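Cycloalternan-forming enzyme (Listeria monocytogenes serovar 1/2a, PDB 5F7U) belongs to glycoside hydrolase family 31, binds glycans and magnesium ions, and joins a TIM barrel to beta-rich domains that include a family 6 carbohydrate-binding module. Local coordinates at residues D808-G813 / D897-F902; T875-S880 / Q915-V920; L826-Y831 / P868-E873; Q692-T697 / D790-F795; T881-V886 / I931-V936. The protein carries 1 engineered substitution. All coordinates share one frame; numbering follows the deposited sequence.

Contact 1 of 5, residues D808-G813 / D897-F902; sequences DGYQLG and DTLDAF
Phe902 and Tyr810 form an offset edge-to-face pair, the edge of Phe902 turned toward the face of Tyr810, with ring centroids 5.7 Å apart and planes at 71°. The touching falls at the outer end of the tyrosine: Phe902 CE2 lies 3.9 Å from Tyr810 CE2 and 3.8 Å from Tyr810 OH, which sits near the plane of the phenylalanine ring. Phe902 CG is anti to the backbone N (chi1 -176°), which carries its ring off the helix toward the loop, and the two aromatic side chains cross at about a right angle. Leu899, one helical turn earlier, approaches the same tyrosine obliquely. Its CD1 rests 4.0 Å from Tyr810 CD2, while Leu899 CD2 reaches the backbone, 3.7 Å from both Asp808 O and Gly809 O. Apart from the aromatic pair, these are van der Waals contacts. The first turn that presents Leu899 and Phe902 is closed by Thr898 at the N-cap, where Ala901 N donates to Thr898 OG1 at 3.1 Å. Beyond the pair, Tyr810 OH is hydrogen-bonded to Thr875 OG1, and Asn903 ND2 bonds to Asp808 O. The loop following strand 801-806 and the helix 899-904 thus lie beside each other, with the Tyr810 ring laid against Thr827 of strand 825-830 and meeting Tyr919 of strand 917-922.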
# COMPACT_ATOMS: atom_id res chain seq x y z
N ASP A 808 26.28 -13.79 15.63
CA ASP A 808 26.60 -15.02 16.34
C ASP A 808 25.69 -15.31 17.54
O ASP A 808 25.76 -16.40 18.13
CB ASP A 808 28.06 -15.00 16.82
CG ASP A 808 29.04 -15.28 15.70
OD1 ASP A 808 28.63 -15.53 14.55
OD2 ASP A 808 30.26 -15.28 15.98
N GLY A 809 24.87 -14.34 17.94
CA GLY A 809 23.89 -14.53 19.00
C GLY A 809 22.65 -15.29 18.54
O GLY A 809 21.96 -15.91 19.34
N TYR A 810 22.36 -15.21 17.24
CA TYR A 810 21.27 -15.97 16.61
C TYR A 810 19.85 -15.71 17.17
O TYR A 810 18.96 -16.54 17.03
CB TYR A 810 21.61 -17.48 16.62
CG TYR A 810 22.59 -17.90 15.55
CD1 TYR A 810 22.18 -18.02 14.21
CD2 TYR A 810 23.92 -18.18 15.85
CE1 TYR A 810 23.06 -18.41 13.22
CE2 TYR A 810 24.81 -18.58 14.86
CZ TYR A 810 24.38 -18.70 13.55
OH TYR A 810 25.27 -19.09 12.57
N GLN A 811 19.66 -14.55 17.80
CA GLN A 811 18.31 -14.16 18.23
C GLN A 811 17.82 -12.99 17.38
O GLN A 811 18.62 -12.18 16.94
CB GLN A 811 18.31 -13.75 19.71
CG GLN A 811 18.77 -14.87 20.66
CD GLN A 811 17.73 -15.97 20.86
OE1 GLN A 811 16.56 -15.67 21.08
NE2 GLN A 811 18.15 -17.25 20.78
N LEU A 812 16.51 -12.91 17.20
CA LEU A 812 15.91 -11.74 16.55
C LEU A 812 16.17 -10.50 17.40
O LEU A 812 16.16 -10.57 18.62
CB LEU A 812 14.41 -11.95 16.34
CG LEU A 812 14.03 -13.00 15.30
CD1 LEU A 812 12.54 -13.27 15.39
CD2 LEU A 812 14.44 -12.57 13.89
N GLY A 813 16.45 -9.38 16.75
CA GLY A 813 16.68 -8.13 17.47
C GLY A 813 18.13 -7.85 17.85
O GLY A 813 18.38 -7.03 18.73
N ASP A 897 27.57 -28.48 21.92
CA ASP A 897 26.94 -28.38 23.24
C ASP A 897 26.61 -26.94 23.65
O ASP A 897 25.70 -26.73 24.44
CB ASP A 897 27.79 -29.06 24.32
CG ASP A 897 27.77 -30.57 24.22
OD1 ASP A 897 26.72 -31.14 23.84
OD2 ASP A 897 28.81 -31.21 24.53
N THR A 898 27.36 -25.97 23.12
CA THR A 898 27.12 -24.55 23.40
C THR A 898 27.05 -23.75 22.12
O THR A 898 27.61 -24.14 21.09
CB THR A 898 28.24 -23.90 24.26
OG1 THR A 898 29.46 -23.87 23.51
CG2 THR A 898 28.45 -24.64 25.59
N LEU A 899 26.39 -22.59 22.20
CA LEU A 899 26.42 -21.62 21.12
C LEU A 899 27.84 -21.25 20.67
O LEU A 899 28.09 -21.10 19.47
CB LEU A 899 25.58 -20.39 21.48
CG LEU A 899 25.13 -19.48 20.33
CD1 LEU A 899 24.52 -20.28 19.19
CD2 LEU A 899 24.17 -18.42 20.84
N ASP A 900 28.78 -21.13 21.62
CA ASP A 900 30.20 -20.88 21.33
C ASP A 900 30.81 -21.93 20.39
O ASP A 900 31.44 -21.57 19.40
CB ASP A 900 31.05 -20.81 22.62
CG ASP A 900 30.90 -19.48 23.36
OD1 ASP A 900 30.14 -18.59 22.90
OD2 ASP A 900 31.56 -19.33 24.41
N ALA A 901 30.59 -23.20 20.72
CA ALA A 901 31.11 -24.33 19.95
C ALA A 901 30.49 -24.35 18.56
O ALA A 901 31.19 -24.57 17.56
CB ALA A 901 30.82 -25.65 20.68
N PHE A 902 29.19 -24.08 18.51
CA PHE A 902 28.46 -23.96 17.25
C PHE A 902 29.05 -22.89 16.34
O PHE A 902 29.21 -23.13 15.13
CB PHE A 902 26.97 -23.67 17.48
CG PHE A 902 26.17 -23.64 16.21
CD1 PHE A 902 25.84 -24.84 15.56
CD2 PHE A 902 25.77 -22.43 15.64
CE1 PHE A 902 25.11 -24.82 14.38
CE2 PHE A 902 25.07 -22.41 14.45
CZ PHE A 902 24.72 -23.60 13.82

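Contact 2 of 5, residues T875-S880 / Q915-V920; sequences TMQVFS and QNLTYV
Gln877 and Tyr919 face each other as a non-hydrogen-bonded antiparallel pair, their side chains side by side and pointing the same way. Gln877 CG makes a CH-pi contact over the tyrosine ring, 4.3 Å from its centroid, and the extended chain (chi2 -176°) continues across that ring until NE2 stands 3.4 Å from Tyr919 CZ, offset toward the rim. The amide is tilted 39° from the ring plane. On the same face of the sheet, Leu917 CD2 packs 4.1 Å from Phe879 CB, and the edge of the Phe879 ring meets Gln915 O in its plane. Met876 with Val920 and Val878 with Thr918 are the hydrogen-bonded pairs that hold this register. The shortest bonds include Met876 N to Val920 O and Val878 N to Thr918 O, each 2.8 Å. At the strand end Ser880 N donates to Asn916 O at 3.1 Å, and on the other face Thr918 OG1 donates to Ser880 OG, also at 3.1 Å. Asn916 and Leu917 both oppose Asp912 in a G1 beta bulge, which sets the start of strand 917-922. Farther out, Arg829 NE donates to Gln877 OE1 and Gln877 NE2 donates to Tyr810 O. This buried amide is thus satisfied at both ends and its rotation set, which holds NE2 over the Tyr919 face.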
# COMPACT_ATOMS: atom_id res chain seq x y z
N THR A 875 22.96 -21.32 8.11
CA THR A 875 22.45 -21.91 9.34
C THR A 875 20.94 -22.08 9.21
O THR A 875 20.22 -21.11 8.98
CB THR A 875 22.76 -21.02 10.57
OG1 THR A 875 24.17 -20.81 10.70
CG2 THR A 875 22.22 -21.67 11.86
N MET A 876 20.46 -23.32 9.32
CA MET A 876 19.03 -23.54 9.45
C MET A 876 18.63 -23.37 10.92
O MET A 876 19.35 -23.84 11.81
CB MET A 876 18.62 -24.96 9.00
CG MET A 876 19.08 -25.40 7.62
SD MET A 876 18.56 -24.34 6.25
CE MET A 876 16.79 -24.46 6.35
N GLN A 877 17.49 -22.74 11.16
CA GLN A 877 16.85 -22.82 12.48
C GLN A 877 15.50 -23.49 12.30
O GLN A 877 14.53 -22.86 11.87
CB GLN A 877 16.67 -21.44 13.13
CG GLN A 877 17.96 -20.72 13.50
CD GLN A 877 17.71 -19.41 14.23
OE1 GLN A 877 16.68 -18.76 14.04
NE2 GLN A 877 18.68 -19.00 15.06
N VAL A 878 15.45 -24.77 12.64
CA VAL A 878 14.25 -25.58 12.38
C VAL A 878 13.44 -25.72 13.66
O VAL A 878 13.95 -26.20 14.69
CB VAL A 878 14.64 -26.99 11.85
CG1 VAL A 878 13.40 -27.77 11.40
CG2 VAL A 878 15.64 -26.91 10.71
N PHE A 879 12.15 -25.37 13.59
CA PHE A 879 11.22 -25.50 14.72
C PHE A 879 10.91 -26.98 14.89
O PHE A 879 10.30 -27.59 14.01
CB PHE A 879 9.96 -24.67 14.43
CG PHE A 879 9.03 -24.47 15.61
CD1 PHE A 879 9.48 -23.88 16.80
CD2 PHE A 879 7.67 -24.79 15.49
CE1 PHE A 879 8.59 -23.64 17.87
CE2 PHE A 879 6.79 -24.58 16.55
CZ PHE A 879 7.25 -23.99 17.73
N SER A 880 11.37 -27.58 15.99
CA SER A 880 11.20 -29.02 16.23
C SER A 880 11.71 -29.38 17.60
O SER A 880 12.34 -28.56 18.26
CB SER A 880 12.01 -29.86 15.21
OG SER A 880 13.40 -29.85 15.52
N GLN A 915 13.74 -21.67 22.56
CA GLN A 915 13.00 -21.39 21.32
C GLN A 915 12.49 -22.65 20.64
O GLN A 915 11.68 -22.55 19.71
CB GLN A 915 13.89 -20.61 20.34
CG GLN A 915 14.29 -19.21 20.83
CD GLN A 915 13.14 -18.21 20.76
OE1 GLN A 915 12.27 -18.32 19.91
NE2 GLN A 915 13.15 -17.23 21.66
N ASN A 916 12.96 -23.82 21.10
CA ASN A 916 12.71 -25.09 20.43
C ASN A 916 13.11 -25.06 18.95
O ASN A 916 12.35 -25.41 18.05
CB ASN A 916 11.26 -25.55 20.64
CG ASN A 916 10.96 -25.82 22.10
OD1 ASN A 916 11.63 -26.63 22.76
ND2 ASN A 916 9.94 -25.15 22.62
N LEU A 917 14.33 -24.57 18.72
CA LEU A 917 14.88 -24.51 17.37
C LEU A 917 16.15 -25.33 17.29
O LEU A 917 17.03 -25.19 18.13
CB LEU A 917 15.22 -23.07 17.00
CG LEU A 917 14.06 -22.08 16.88
CD1 LEU A 917 14.63 -20.68 16.72
CD2 LEU A 917 13.18 -22.42 15.68
N THR A 918 16.22 -26.18 16.26
CA THR A 918 17.45 -26.87 15.90
C THR A 918 18.27 -26.04 14.91
O THR A 918 17.82 -25.77 13.79
CB THR A 918 17.18 -28.25 15.28
OG1 THR A 918 16.33 -29.01 16.16
CG2 THR A 918 18.50 -29.00 15.10
N TYR A 919 19.49 -25.68 15.30
CA TYR A 919 20.39 -24.96 14.40
C TYR A 919 21.21 -25.99 13.64
O TYR A 919 21.73 -26.92 14.25
CB TYR A 919 21.38 -24.07 15.17
CG TYR A 919 20.83 -22.91 16.01
CD1 TYR A 919 19.49 -22.86 16.43
CD2 TYR A 919 21.69 -21.91 16.46
CE1 TYR A 919 19.03 -21.82 17.22
CE2 TYR A 919 21.24 -20.88 17.26
CZ TYR A 919 19.91 -20.84 17.64
OH TYR A 919 19.46 -19.83 18.44
N VAL A 920 21.34 -25.82 12.32
CA VAL A 920 22.19 -26.70 11.49
C VAL A 920 23.09 -25.83 10.61
O VAL A 920 22.59 -25.07 9.78
CB VAL A 920 21.37 -27.68 10.61
CG1 VAL A 920 22.30 -28.58 9.79
CG2 VAL A 920 20.44 -28.55 11.46

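Contact 3 of 5, residues L826-Y831 / P868-E873; sequences LTFRVY and PAMADE
Met870 leaves a loop with CG anti to its carbonyl carbon, and the chain then bends at both chi2 (-67°) and chi3 (-77°). CB, CG and SD serve as a curved arm toward strand 825-830, and the terminal CE does the touching. Met870 CE lies 3.7 Å from Leu826 CD2, where the two side chains cross at about a right angle. Met870 CE also sits 3.9 Å from Phe828 CZ, near the plane of the ring and at its edge, so methionine and phenylalanine meet tip to tip. Leu826, with CG anti to the backbone N, spreads between several neighbours: besides the methyl, its CD2 is 4.2 Å from Asp872 CB, and Leu826 CB is 3.9 Å from Glu873 O. Beside this apolar cluster a water joins the backbones, accepting from Leu826 N at 2.9 Å and bonding to Glu873 O at 2.7 Å. Glu873 directly precedes strand 874-879, the parallel neighbour of 825-830, whose Thr875 hydrogen-bonds the backbones of Leu826 and Phe828. The loop 868-873 therefore carries the chain from strand 862-867 of one sheet to strand 874-879 of the other, and Met870 also touches Arg850 on strand 848-857. Chemically the crossing is closed by a buried methionine methyl between aliphatic and aromatic carbon, while the polar link between the two segments runs through a water rather than direct strand pairing.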
# COMPACT_ATOMS: atom_id res chain seq x y z
N LEU A 826 24.08 -15.99 7.45
CA LEU A 826 22.86 -16.21 6.65
C LEU A 826 22.15 -17.42 7.24
O LEU A 826 22.76 -18.49 7.38
CB LEU A 826 23.20 -16.42 5.18
CG LEU A 826 22.09 -16.76 4.20
CD1 LEU A 826 21.09 -15.63 4.08
CD2 LEU A 826 22.75 -17.05 2.86
N THR A 827 20.87 -17.23 7.56
CA THR A 827 20.09 -18.15 8.38
C THR A 827 18.73 -18.36 7.73
O THR A 827 18.20 -17.44 7.13
CB THR A 827 19.94 -17.60 9.82
OG1 THR A 827 21.24 -17.40 10.39
CG2 THR A 827 19.15 -18.55 10.73
N PHE A 828 18.19 -19.58 7.82
CA PHE A 828 16.83 -19.83 7.34
C PHE A 828 16.02 -20.42 8.48
O PHE A 828 16.32 -21.53 8.94
CB PHE A 828 16.80 -20.77 6.13
CG PHE A 828 17.48 -20.21 4.92
CD1 PHE A 828 18.86 -20.35 4.76
CD2 PHE A 828 16.75 -19.52 3.94
CE1 PHE A 828 19.51 -19.80 3.66
CE2 PHE A 828 17.39 -19.00 2.82
CZ PHE A 828 18.78 -19.13 2.69
N ARG A 829 15.01 -19.66 8.92
CA ARG A 829 14.07 -20.11 9.93
C ARG A 829 12.98 -20.92 9.23
O ARG A 829 12.39 -20.45 8.26
CB ARG A 829 13.48 -18.88 10.64
CG ARG A 829 12.45 -19.15 11.73
CD ARG A 829 13.02 -19.80 12.99
NE ARG A 829 13.87 -18.91 13.78
CZ ARG A 829 13.43 -18.00 14.65
NH1 ARG A 829 14.32 -17.30 15.36
NH2 ARG A 829 12.12 -17.80 14.82
N VAL A 830 12.72 -22.13 9.74
CA VAL A 830 11.86 -23.10 9.08
C VAL A 830 10.82 -23.61 10.07
O VAL A 830 11.18 -24.05 11.17
CB VAL A 830 12.69 -24.30 8.53
CG1 VAL A 830 11.78 -25.37 7.92
CG2 VAL A 830 13.69 -23.81 7.47
N TYR A 831 9.55 -23.54 9.67
CA TYR A 831 8.44 -24.11 10.43
C TYR A 831 7.89 -25.28 9.61
O TYR A 831 6.99 -25.08 8.78
CB TYR A 831 7.37 -23.02 10.72
CG TYR A 831 7.94 -21.92 11.59
CD1 TYR A 831 7.98 -22.05 12.98
CD2 TYR A 831 8.49 -20.78 11.01
CE1 TYR A 831 8.54 -21.06 13.78
CE2 TYR A 831 9.05 -19.78 11.80
CZ TYR A 831 9.07 -19.93 13.18
OH TYR A 831 9.62 -18.96 13.97
N PRO A 868 20.32 -25.64 -1.94
CA PRO A 868 20.99 -25.56 -3.24
C PRO A 868 22.43 -25.12 -3.02
O PRO A 868 22.82 -24.85 -1.87
CB PRO A 868 20.18 -24.48 -3.97
CG PRO A 868 19.78 -23.55 -2.88
CD PRO A 868 19.52 -24.43 -1.67
N ALA A 869 23.22 -25.03 -4.09
CA ALA A 869 24.54 -24.41 -4.02
C ALA A 869 24.39 -23.00 -3.42
O ALA A 869 23.46 -22.27 -3.77
CB ALA A 869 25.16 -24.34 -5.40
N MET A 870 25.27 -22.65 -2.48
CA MET A 870 25.26 -21.33 -1.82
C MET A 870 26.67 -20.75 -1.85
O MET A 870 27.66 -21.49 -1.91
CB MET A 870 24.80 -21.44 -0.36
CG MET A 870 23.42 -22.03 -0.13
SD MET A 870 22.05 -21.02 -0.74
CE MET A 870 21.96 -19.76 0.53
N ALA A 871 26.76 -19.42 -1.79
CA ALA A 871 28.05 -18.75 -1.75
C ALA A 871 28.52 -18.51 -0.32
O ALA A 871 29.66 -18.12 -0.09
CB ALA A 871 27.97 -17.43 -2.51
N ASP A 872 27.63 -18.75 0.64
CA ASP A 872 27.89 -18.49 2.05
C ASP A 872 27.61 -19.73 2.87
O ASP A 872 26.78 -20.56 2.49
CB ASP A 872 26.97 -17.38 2.57
CG ASP A 872 27.15 -16.07 1.85
OD1 ASP A 872 28.06 -15.30 2.23
OD2 ASP A 872 26.37 -15.77 0.92
N GLU A 873 28.28 -19.83 4.02
CA GLU A 873 27.86 -20.70 5.12
C GLU A 873 26.38 -20.41 5.43
O GLU A 873 25.93 -19.27 5.34
CB GLU A 873 28.73 -20.38 6.33
CG GLU A 873 28.39 -21.04 7.66
CD GLU A 873 29.42 -20.66 8.71
OE1 GLU A 873 30.54 -21.22 8.67
OE2 GLU A 873 29.13 -19.80 9.57
O HOH W 1 26.64 -16.86 6.43

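Contact 4 of 5, residues Q692-T697 / D790-F795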
# COMPACT_ATOMS: atom_id res chain seq x y z
N GLN A 692 15.71 0.10 18.88
CA GLN A 692 16.80 -0.79 18.45
C GLN A 692 16.31 -2.21 18.22
O GLN A 692 16.65 -2.81 17.19
CB GLN A 692 17.92 -0.78 19.48
CG GLN A 692 18.71 0.52 19.52
CD GLN A 692 19.63 0.60 20.72
OE1 GLN A 692 19.46 -0.13 21.70
NE2 GLN A 692 20.64 1.48 20.66
N LYS A 693 15.49 -2.74 19.13
CA LYS A 693 14.98 -4.10 18.97
C LYS A 693 14.28 -4.24 17.62
O LYS A 693 14.55 -5.17 16.87
CB LYS A 693 14.03 -4.48 20.10
CG LYS A 693 13.39 -5.86 19.92
CD LYS A 693 12.63 -6.36 21.15
CE LYS A 693 11.25 -5.73 21.27
NZ LYS A 693 10.36 -6.47 22.22
N TYR A 694 13.38 -3.30 17.32
CA TYR A 694 12.61 -3.38 16.08
C TYR A 694 13.44 -3.09 14.83
O TYR A 694 13.31 -3.81 13.84
CB TYR A 694 11.33 -2.54 16.16
CG TYR A 694 10.38 -3.25 17.06
CD1 TYR A 694 9.78 -4.44 16.65
CD2 TYR A 694 10.15 -2.81 18.36
CE1 TYR A 694 8.96 -5.17 17.50
CE2 TYR A 694 9.33 -3.52 19.23
CZ TYR A 694 8.74 -4.70 18.79
OH TYR A 694 7.93 -5.42 19.64
N LEU A 695 14.29 -2.07 14.87
CA LEU A 695 15.18 -1.82 13.74
C LEU A 695 16.12 -3.01 13.48
O LEU A 695 16.31 -3.42 12.33
CB LEU A 695 15.99 -0.54 13.91
CG LEU A 695 17.01 -0.24 12.80
CD1 LEU A 695 16.37 -0.20 11.40
CD2 LEU A 695 17.78 1.03 13.09
N TYR A 696 16.71 -3.57 14.55
CA TYR A 696 17.61 -4.72 14.36
C TYR A 696 16.85 -5.93 13.85
O TYR A 696 17.35 -6.65 12.98
CB TYR A 696 18.38 -5.08 15.64
CG TYR A 696 19.20 -3.96 16.27
CD1 TYR A 696 19.60 -2.83 15.53
CD2 TYR A 696 19.62 -4.07 17.60
CE1 TYR A 696 20.35 -1.81 16.13
CE2 TYR A 696 20.36 -3.07 18.20
CZ TYR A 696 20.72 -1.94 17.47
OH TYR A 696 21.45 -0.97 18.09
N THR A 697 15.63 -6.14 14.35
CA THR A 697 14.78 -7.21 13.83
C THR A 697 14.55 -7.05 12.32
O THR A 697 14.66 -8.04 11.56
CB THR A 697 13.44 -7.36 14.60
OG1 THR A 697 13.75 -7.70 15.96
CG2 THR A 697 12.60 -8.48 14.03
N ASP A 790 6.21 -2.68 24.57
CA ASP A 790 7.41 -3.05 23.83
C ASP A 790 7.23 -4.24 22.91
O ASP A 790 8.18 -4.62 22.21
CB ASP A 790 8.54 -3.34 24.84
CG ASP A 790 8.79 -2.20 25.76
OD1 ASP A 790 8.94 -1.07 25.25
OD2 ASP A 790 8.86 -2.42 27.00
N THR A 791 6.02 -4.80 22.89
CA THR A 791 5.73 -6.12 22.29
C THR A 791 4.85 -6.00 21.06
O THR A 791 3.84 -5.27 21.06
CB THR A 791 5.06 -7.01 23.36
OG1 THR A 791 5.97 -7.18 24.46
CG2 THR A 791 4.64 -8.38 22.82
N LEU A 792 5.21 -6.75 20.02
CA LEU A 792 4.43 -6.79 18.77
C LEU A 792 4.11 -8.24 18.43
O LEU A 792 5.03 -9.00 18.17
CB LEU A 792 5.26 -6.17 17.63
CG LEU A 792 4.67 -6.18 16.21
CD1 LEU A 792 3.56 -5.14 16.09
CD2 LEU A 792 5.75 -5.85 15.20
N PRO A 793 2.82 -8.63 18.36
CA PRO A 793 2.49 -10.02 17.95
C PRO A 793 2.85 -10.23 16.48
O PRO A 793 2.35 -9.51 15.62
CB PRO A 793 0.97 -10.11 18.13
CG PRO A 793 0.59 -8.93 18.98
CD PRO A 793 1.61 -7.86 18.70
N VAL A 794 3.74 -11.18 16.20
CA VAL A 794 4.08 -11.56 14.81
C VAL A 794 4.16 -13.08 14.76
O VAL A 794 4.83 -13.68 15.60
CB VAL A 794 5.42 -10.96 14.30
CG1 VAL A 794 5.63 -11.33 12.84
CG2 VAL A 794 5.43 -9.42 14.41
N PHE A 795 3.50 -13.68 13.76
CA PHE A 795 3.41 -15.14 13.65
C PHE A 795 3.81 -15.63 12.27
O PHE A 795 3.49 -14.99 11.26
CB PHE A 795 1.98 -15.62 13.92
CG PHE A 795 1.34 -14.99 15.13
CD1 PHE A 795 0.76 -13.72 15.04
CD2 PHE A 795 1.32 -15.67 16.36
CE1 PHE A 795 0.18 -13.13 16.15
CE2 PHE A 795 0.72 -15.09 17.47
CZ PHE A 795 0.15 -13.82 17.37
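Lys693 sets CG anti to its backbone N (chi1 176°), runs extended to CD and then turns at chi3 (80°), whereas Tyr694 sets CG anti to its carbonyl carbon (chi1 -73°). These torsions make two consecutive helix residues converge on one acceptor, the carbonyl oxygen of Asp790. Lys693 NZ donates to Asp790 O at 2.9 Å and Tyr694 OH donates to Asp790 O at 2.7 Å. The oxygen lies at the edge of the tyrosine ring and in its plane, yet both donors stand above the plane of the carbonyl group rather than on its lone pairs. The lysine thus grips the backbone, while Lys693 NZ stays 6.4 Å from Asp790 OD1; that carboxylate has its own partners, a salt bridge to Lys646 and a hydrogen bond with Thr690. Helix 687-700 is part of the TIM-barrel domain of family 31 and 790-795 leads into strand 794-797 of its C-terminal domain, consistent with a grip between the two domains. Next to it Leu792 comes obliquely against the tyrosine, its CB 3.8 Å from Tyr694 CE1 and its CD2 4.0 Å from the same atom. Within the helix Thr697 OG1 donates to Lys693 O at 2.8 Å, an oxygen that also receives the Thr697 N-H. The Tyr694 side chain also packs on Thr649, Ala650 and Ala653 of helix 642-653, and Leu792 touches Ala650 as well.

Contact 5 of 5, residues T881-V886 / I931-V936; sequences TEPTSV and IVLNGV
The apolar side of this contact is tightest at Pro883 and looser along Leu933, Val886 and Ile931. Pro883 CG meets Val936 CG1 at 3.7 Å in an oblique crossing, and the same methyl touches Pro883 CA. Leu933 comes next, its CG 4.3 Å from Val886 CG2, while Val886 CG1, anti to the backbone N, turns toward Ile931 CG2. Pro883 and Leu933 also touch Thr918, and Val886 and Ile931 touch Val920, so this face lies against strand 917-922. The other side is polar and more open. Ser885 and Asn934 project there as a hydrogen-bonded antiparallel pair, where Asn934 N donates to Ser885 O at 2.9 Å, nearly along the C=O axis. Asn934 O accepts from Thr884 N, also at 2.9 Å, with the donor above the carbonyl plane. The side chains of this pair add a weak hydrogen bond, Ser885 OG with Asn934 OD1 at 3.2 Å. Gly935, at positive phi, brings its CA to 3.6 Å from Thr884 OG1 and turns the chain out of the strand. There a water bridges the two segments: it accepts from Thr881 OG1, whose oxygen also takes the N-H of Asn937, and donates to Glu882 O and Gly935 O, the last at 2.8 Å. Glu882, on the exposed side, has its OE2 in a salt bridge with Lys895. Strands 885-888 and 929-934 are neighbours in a six-stranded antiparallel sheet whose Leu933 and Val886 face packs against a second sheet, the layout of a beta-sandwich domain.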
# COMPACT_ATOMS: atom_id res chain seq x y z
N THR A 881 11.45 -30.62 18.03
CA THR A 881 12.13 -31.14 19.22
C THR A 881 13.59 -31.44 18.89
O THR A 881 14.00 -31.37 17.72
CB THR A 881 11.45 -32.40 19.76
OG1 THR A 881 11.47 -33.41 18.74
CG2 THR A 881 10.02 -32.09 20.19
N GLU A 882 14.37 -31.79 19.90
CA GLU A 882 15.81 -32.03 19.73
C GLU A 882 16.13 -33.28 18.91
O GLU A 882 15.69 -34.37 19.28
CB GLU A 882 16.50 -32.14 21.09
CG GLU A 882 18.02 -32.20 20.99
CD GLU A 882 18.72 -32.06 22.33
OE1 GLU A 882 18.04 -32.17 23.37
OE2 GLU A 882 19.95 -31.85 22.34
N PRO A 883 16.92 -33.14 17.82
CA PRO A 883 17.32 -34.32 17.04
C PRO A 883 18.17 -35.31 17.82
O PRO A 883 18.83 -34.94 18.80
CB PRO A 883 18.18 -33.74 15.91
CG PRO A 883 17.85 -32.30 15.86
CD PRO A 883 17.53 -31.91 17.28
N THR A 884 18.16 -36.56 17.36
CA THR A 884 19.10 -37.56 17.84
C THR A 884 20.38 -37.56 17.00
O THR A 884 21.44 -37.97 17.47
CB THR A 884 18.48 -38.97 17.86
OG1 THR A 884 17.93 -39.28 16.58
CG2 THR A 884 17.36 -39.03 18.90
N SER A 885 20.27 -37.13 15.75
CA SER A 885 21.42 -36.88 14.88
C SER A 885 21.01 -35.97 13.74
O SER A 885 19.82 -35.81 13.44
CB SER A 885 22.00 -38.19 14.32
OG SER A 885 21.09 -38.80 13.43
N VAL A 886 22.01 -35.35 13.11
CA VAL A 886 21.79 -34.55 11.90
C VAL A 886 22.85 -34.98 10.89
O VAL A 886 24.00 -35.12 11.25
CB VAL A 886 21.87 -33.03 12.17
CG1 VAL A 886 21.66 -32.22 10.89
CG2 VAL A 886 20.83 -32.61 13.20
N ILE A 931 20.24 -32.09 3.80
CA ILE A 931 20.29 -32.02 5.27
C ILE A 931 19.13 -32.86 5.80
O ILE A 931 18.00 -32.70 5.35
CB ILE A 931 20.18 -30.56 5.79
CG1 ILE A 931 21.36 -29.70 5.28
CG2 ILE A 931 20.08 -30.51 7.32
CD1 ILE A 931 21.16 -28.20 5.48
N VAL A 932 19.41 -33.76 6.74
CA VAL A 932 18.34 -34.54 7.38
C VAL A 932 18.46 -34.41 8.90
O VAL A 932 19.54 -34.67 9.47
CB VAL A 932 18.34 -36.03 6.95
CG1 VAL A 932 17.19 -36.77 7.61
CG2 VAL A 932 18.23 -36.16 5.44
N LEU A 933 17.36 -34.03 9.54
CA LEU A 933 17.24 -34.05 11.00
C LEU A 933 16.53 -35.34 11.38
O LEU A 933 15.40 -35.58 10.93
CB LEU A 933 16.45 -32.84 11.52
CG LEU A 933 17.08 -31.44 11.50
CD1 LEU A 933 17.33 -30.92 10.09
CD2 LEU A 933 16.13 -30.48 12.20
N ASN A 934 17.18 -36.15 12.20
CA ASN A 934 16.61 -37.44 12.66
C ASN A 934 16.13 -37.40 14.09
O ASN A 934 16.68 -36.68 14.92
CB ASN A 934 17.64 -38.56 12.53
CG ASN A 934 18.07 -38.80 11.10
OD1 ASN A 934 19.25 -38.60 10.76
ND2 ASN A 934 17.14 -39.22 10.26
N GLY A 935 15.10 -38.18 14.37
CA GLY A 935 14.57 -38.28 15.72
C GLY A 935 13.82 -37.06 16.20
O GLY A 935 13.69 -36.86 17.41
N VAL A 936 13.31 -36.26 15.27
CA VAL A 936 12.61 -35.00 15.62
C VAL A 936 11.10 -35.13 15.55
O VAL A 936 10.57 -35.82 14.70
CB VAL A 936 13.01 -33.83 14.70
CG1 VAL A 936 14.46 -33.44 14.94
CG2 VAL A 936 12.78 -34.18 13.22
O HOH W 2 13.23 -35.23 19.63

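In the fold
Contact 4 comes first along the chain and joins helix 687-700 of the TIM barrel to the C-terminal domain of family 31. The other four lie in the following two-sheet region. Both halves of contact 3 fall between those of contact 1, while contacts 2 and 5 each alternate with contact 1 and with each other. Contacts 2 and 3 share the mixed sheet containing strands 825-830, 874-879 and 917-922; contact 5 belongs to the facing antiparallel sheet, its centre about 10 Å from that of contact 2. Contact 1 lies over the mixed sheet, its centre about 11 Å from that of contact 2, and touches contact 4 through Gly813 and Thr697, linking sandwich to barrel.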